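Local coordinates for putative lipoprotein (Bacteroides thetaiotaomicron, PDB 4OZO) that probably hydrolyses alpha-L-fucosides as a glycoside hydrolase of family 29, and here holds a thiogalactoside in its sugar-binding pocket, at residues D191-G196 / F203-W208. Residues are numbered along the deposited sequence; the frame is centred on the assembly and turned at random.
Sequences DCVIFG and FADVRW. With OTN (2-nitrophenyl 1-thio-beta-D-galactopyranoside), chain E.
Gly196 N donates to Val206 O at 3.2 Å, nearly in line with the carbonyl (C=O...N angle 173°). Two residues back along the strand, Ile194 O accepts two amides: Asp205 N at 2.8 Å in the carbonyl plane, and Val206 N tilted 34° from that plane. The bonds of Val206 N and O flank Phe195 and make the two residues a parallel bridge pair. The carboxylate of Asp205 returns the bond, OD2 taking Ile194 N at 3.1 Å through its anti lone pair; the same oxygen forms salt bridges with Arg13 and Arg186, which probably offset the charge of this buried group while it links the two segments. On the apolar side, Val206 CG2, wedged between its own backbone N and carbonyl carbon, meets Val193 CG1 and the edge of the Phe195 ring, 4.0 Å from CD1. With CG anti to the backbone N (chi1 178°), Phe195 extends past Val206 until CZ lies 3.6 Å from Trp208 CB, and its ring stacks with Trp164. Trp208 turns one indole face to the sugar, whose C5 sits 3.4 Å above the plane. A leucine in its place would probably leave that sugar face without its flat aromatic platform. Strands 193-196 and 206-207 belong to the TIM barrel: main-chain bonds and the Asp205 carboxylate join them, while Trp208 presents a face positioned consistently with CH-pi contact to the sugar.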
ATOM      1  N   ASP A 191      -9.483  32.728   3.061  1.00 19.95           N
ATOM      2  CA  ASP A 191      -9.881  31.479   2.409  1.00 19.66           C
ATOM      3  C   ASP A 191     -10.133  30.303   3.350  1.00 19.84           C
ATOM      4  O   ASP A 191     -10.442  29.208   2.890  1.00 18.13           O
ATOM      5  CB  ASP A 191      -8.816  31.060   1.399  1.00 22.18           C
ATOM      6  CG  ASP A 191      -8.614  32.089   0.317  1.00 28.06           C
ATOM      7  OD1 ASP A 191      -9.624  32.550  -0.249  1.00 33.89           O
ATOM      8  OD2 ASP A 191      -7.451  32.448   0.044  1.00 34.08           O
ATOM      9  N   CYS A 192      -9.998  30.516   4.656  1.00 20.34           N
ATOM     10  CA  CYS A 192     -10.056  29.411   5.613  1.00 16.81           C
ATOM     11  C   CYS A 192     -11.473  28.947   5.901  1.00 19.32           C
ATOM     12  O   CYS A 192     -12.295  29.710   6.379  1.00 20.36           O
ATOM     13  CB  CYS A 192      -9.367  29.782   6.930  1.00 15.22           C
ATOM     14  SG  CYS A 192      -9.437  28.470   8.186  1.00 13.62           S
ATOM     15  N   VAL A 193     -11.749  27.678   5.641  1.00 18.53           N
ATOM     16  CA  VAL A 193     -13.057  27.127   5.953  1.00 13.60           C
ATOM     17  C   VAL A 193     -13.179  26.841   7.451  1.00 14.08           C
ATOM     18  O   VAL A 193     -12.262  26.277   8.056  1.00 11.61           O
ATOM     19  CB  VAL A 193     -13.293  25.844   5.159  1.00 11.49           C
ATOM     20  CG1 VAL A 193     -14.644  25.261   5.487  1.00 13.71           C
ATOM     21  CG2 VAL A 193     -13.164  26.125   3.680  1.00 13.14           C
ATOM     22  N   ILE A 194     -14.299  27.241   8.053  1.00 13.97           N
ATOM     23  CA  ILE A 194     -14.542  26.969   9.472  1.00 14.01           C
ATOM     24  C   ILE A 194     -15.556  25.852   9.704  1.00 14.80           C
ATOM     25  O   ILE A 194     -16.728  25.992   9.372  1.00 19.51           O
ATOM     26  CB  ILE A 194     -15.055  28.217  10.220  1.00 13.91           C
ATOM     27  CG1 ILE A 194     -13.989  29.308  10.290  1.00 13.99           C
ATOM     28  CG2 ILE A 194     -15.490  27.851  11.624  1.00 16.82           C
ATOM     29  CD1 ILE A 194     -14.536  30.635  10.776  1.00 17.36           C
ATOM     30  N   PHE A 195     -15.106  24.744  10.281  1.00 15.86           N
ATOM     31  CA  PHE A 195     -16.026  23.718  10.749  1.00 13.36           C
ATOM     32  C   PHE A 195     -16.619  24.190  12.068  1.00 19.63           C
ATOM     33  O   PHE A 195     -15.913  24.266  13.078  1.00 18.88           O
ATOM     34  CB  PHE A 195     -15.286  22.407  10.956  1.00 10.87           C
ATOM     35  CG  PHE A 195     -16.148  21.290  11.481  1.00 10.27           C
ATOM     36  CD1 PHE A 195     -16.854  20.474  10.613  1.00 12.34           C
ATOM     37  CD2 PHE A 195     -16.227  21.035  12.839  1.00 10.54           C
ATOM     38  CE1 PHE A 195     -17.629  19.429  11.093  1.00 10.95           C
ATOM     39  CE2 PHE A 195     -17.000  19.997  13.325  1.00  8.96           C
ATOM     40  CZ  PHE A 195     -17.701  19.196  12.452  1.00  9.93           C
ATOM     41  N   GLY A 196     -17.910  24.514  12.062  1.00 19.38           N
ATOM     42  CA  GLY A 196     -18.550  25.064  13.243  1.00 17.32           C
ATOM     43  C   GLY A 196     -19.600  24.174  13.881  1.00 18.82           C
ATOM     44  O   GLY A 196     -20.444  23.593  13.205  1.00 20.30           O
ATOM     45  N   PHE A 203     -21.216  31.278  12.315  1.00 14.89           N
ATOM     46  CA  PHE A 203     -19.917  31.459  11.667  1.00 19.12           C
ATOM     47  C   PHE A 203     -19.408  30.238  10.899  1.00 19.19           C
ATOM     48  O   PHE A 203     -18.348  30.290  10.270  1.00 18.61           O
ATOM     49  CB  PHE A 203     -18.880  31.922  12.683  1.00 18.73           C
ATOM     50  CG  PHE A 203     -19.347  33.067  13.530  1.00 22.98           C
ATOM     51  CD1 PHE A 203     -19.417  34.352  13.004  1.00 24.48           C
ATOM     52  CD2 PHE A 203     -19.733  32.860  14.850  1.00 18.55           C
ATOM     53  CE1 PHE A 203     -19.851  35.415  13.781  1.00 21.92           C
ATOM     54  CE2 PHE A 203     -20.170  33.920  15.637  1.00 19.40           C
ATOM     55  CZ  PHE A 203     -20.239  35.200  15.095  1.00 22.24           C
ATOM     56  N   ALA A 204     -20.178  29.155  10.931  1.00 18.00           N
ATOM     57  CA  ALA A 204     -19.756  27.901  10.319  1.00 16.95           C
ATOM     58  C   ALA A 204     -19.757  27.993   8.805  1.00 18.33           C
ATOM     59  O   ALA A 204     -20.756  28.402   8.215  1.00 21.12           O
ATOM     60  CB  ALA A 204     -20.671  26.769  10.771  1.00 15.04           C
ATOM     61  N   ASP A 205     -18.651  27.616   8.169  1.00 16.60           N
ATOM     62  CA  ASP A 205     -18.675  27.407   6.718  1.00 17.61           C
ATOM     63  C   ASP A 205     -19.195  26.010   6.376  1.00 14.55           C
ATOM     64  O   ASP A 205     -19.815  25.809   5.332  1.00 14.12           O
ATOM     65  CB  ASP A 205     -17.298  27.604   6.095  1.00 17.17           C
ATOM     66  CG  ASP A 205     -16.931  29.055   5.957  1.00 20.31           C
ATOM     67  OD1 ASP A 205     -17.762  29.829   5.445  1.00 21.92           O
ATOM     68  OD2 ASP A 205     -15.811  29.420   6.369  1.00 26.72           O
ATOM     69  N   VAL A 206     -18.935  25.048   7.255  1.00 10.17           N
ATOM     70  CA  VAL A 206     -19.432  23.691   7.064  1.00 13.96           C
ATOM     71  C   VAL A 206     -19.925  23.151   8.407  1.00 12.19           C
ATOM     72  O   VAL A 206     -19.452  23.575   9.457  1.00 12.45           O
ATOM     73  CB  VAL A 206     -18.356  22.735   6.416  1.00 10.44           C
ATOM     74  CG1 VAL A 206     -18.055  23.142   4.980  1.00  5.99           C
ATOM     75  CG2 VAL A 206     -17.069  22.691   7.246  1.00  8.75           C
ATOM     76  N   ARG A 207     -20.869  22.219   8.370  1.00  8.61           N
ATOM     77  CA  ARG A 207     -21.484  21.698   9.578  1.00  8.19           C
ATOM     78  C   ARG A 207     -21.097  20.244   9.835  1.00 13.10           C
ATOM     79  O   ARG A 207     -20.681  19.526   8.931  1.00 13.43           O
ATOM     80  CB  ARG A 207     -23.009  21.769   9.452  1.00 12.31           C
ATOM     81  CG  ARG A 207     -23.603  20.809   8.403  1.00 10.55           C
ATOM     82  CD  ARG A 207     -25.115  20.851   8.385  1.00 12.09           C
ATOM     83  NE  ARG A 207     -25.732  19.673   7.775  1.00 15.77           N
ATOM     84  CZ  ARG A 207     -26.200  19.633   6.529  1.00 15.10           C
ATOM     85  NH1 ARG A 207     -26.121  20.706   5.750  1.00 14.80           N
ATOM     86  NH2 ARG A 207     -26.748  18.524   6.057  1.00 12.64           N
ATOM     87  N   TRP A 208     -21.265  19.804  11.072  1.00 10.90           N
ATOM     88  CA  TRP A 208     -21.206  18.391  11.369  1.00 12.58           C
ATOM     89  C   TRP A 208     -22.461  17.726  10.801  1.00 13.72           C
ATOM     90  O   TRP A 208     -23.430  18.413  10.459  1.00 13.55           O
ATOM     91  CB  TRP A 208     -21.139  18.168  12.883  1.00 12.67           C
ATOM     92  CG  TRP A 208     -20.870  16.742  13.248  1.00 14.96           C
ATOM     93  CD1 TRP A 208     -20.093  15.843  12.562  1.00 13.10           C
ATOM     94  CD2 TRP A 208     -21.394  16.038  14.371  1.00 17.24           C
ATOM     95  NE1 TRP A 208     -20.092  14.634  13.203  1.00 10.83           N
ATOM     96  CE2 TRP A 208     -20.885  14.723  14.316  1.00 12.21           C
ATOM     97  CE3 TRP A 208     -22.236  16.393  15.431  1.00 18.11           C
ATOM     98  CZ2 TRP A 208     -21.190  13.764  15.278  1.00 16.04           C
ATOM     99  CZ3 TRP A 208     -22.543  15.435  16.386  1.00 16.43           C
ATOM    100  CH2 TRP A 208     -22.024  14.139  16.302  1.00 16.32           C
TER
HETATM  101  O2' OTN E 503     -20.129  11.526  23.325  1.00 54.05           O
HETATM  102  N1' OTN E 503     -19.891  12.608  22.382  1.00 31.17           N
HETATM  103  O3' OTN E 503     -19.616  13.850  22.849  1.00 34.26           O
HETATM  104  C2' OTN E 503     -19.935  12.302  21.072  1.00 27.83           C
HETATM  105  C3' OTN E 503     -20.268  10.998  20.716  1.00 29.01           C
HETATM  106  C4' OTN E 503     -20.333  10.614  19.387  1.00 21.18           C
HETATM  107  C5' OTN E 503     -20.082  11.547  18.396  1.00 25.19           C
HETATM  108  C6' OTN E 503     -19.770  12.854  18.748  1.00 23.58           C
HETATM  109  C1' OTN E 503     -19.715  13.261  20.077  1.00 22.16           C
HETATM  110  S01 OTN E 503     -19.274  14.926  20.377  1.00 29.31           S
HETATM  111  C1  OTN E 503     -19.479  15.664  18.761  1.00 26.96           C
HETATM  112  O5  OTN E 503     -18.376  15.393  17.826  1.00 25.30           O
HETATM  113  C5  OTN E 503     -18.635  16.043  16.573  1.00 18.61           C
HETATM  114  C6  OTN E 503     -17.478  15.720  15.625  1.00 16.25           C
HETATM  115  O6  OTN E 503     -17.398  14.306  15.440  1.00 17.33           O
HETATM  116  C4  OTN E 503     -18.742  17.561  16.757  1.00 17.98           C
HETATM  117  O4  OTN E 503     -17.532  18.084  17.314  1.00 22.20           O
HETATM  118  C3  OTN E 503     -19.869  17.813  17.717  1.00 25.20           C
HETATM  119  O3  OTN E 503     -20.079  19.236  17.952  1.00 29.91           O
HETATM  120  C2  OTN E 503     -19.529  17.126  19.026  1.00 19.75           C
HETATM  121  O2  OTN E 503     -20.618  17.389  19.887  1.00 25.78           O
HETATM  122  O   HOH W   1     -22.250  21.885  13.445  1.00 13.45           O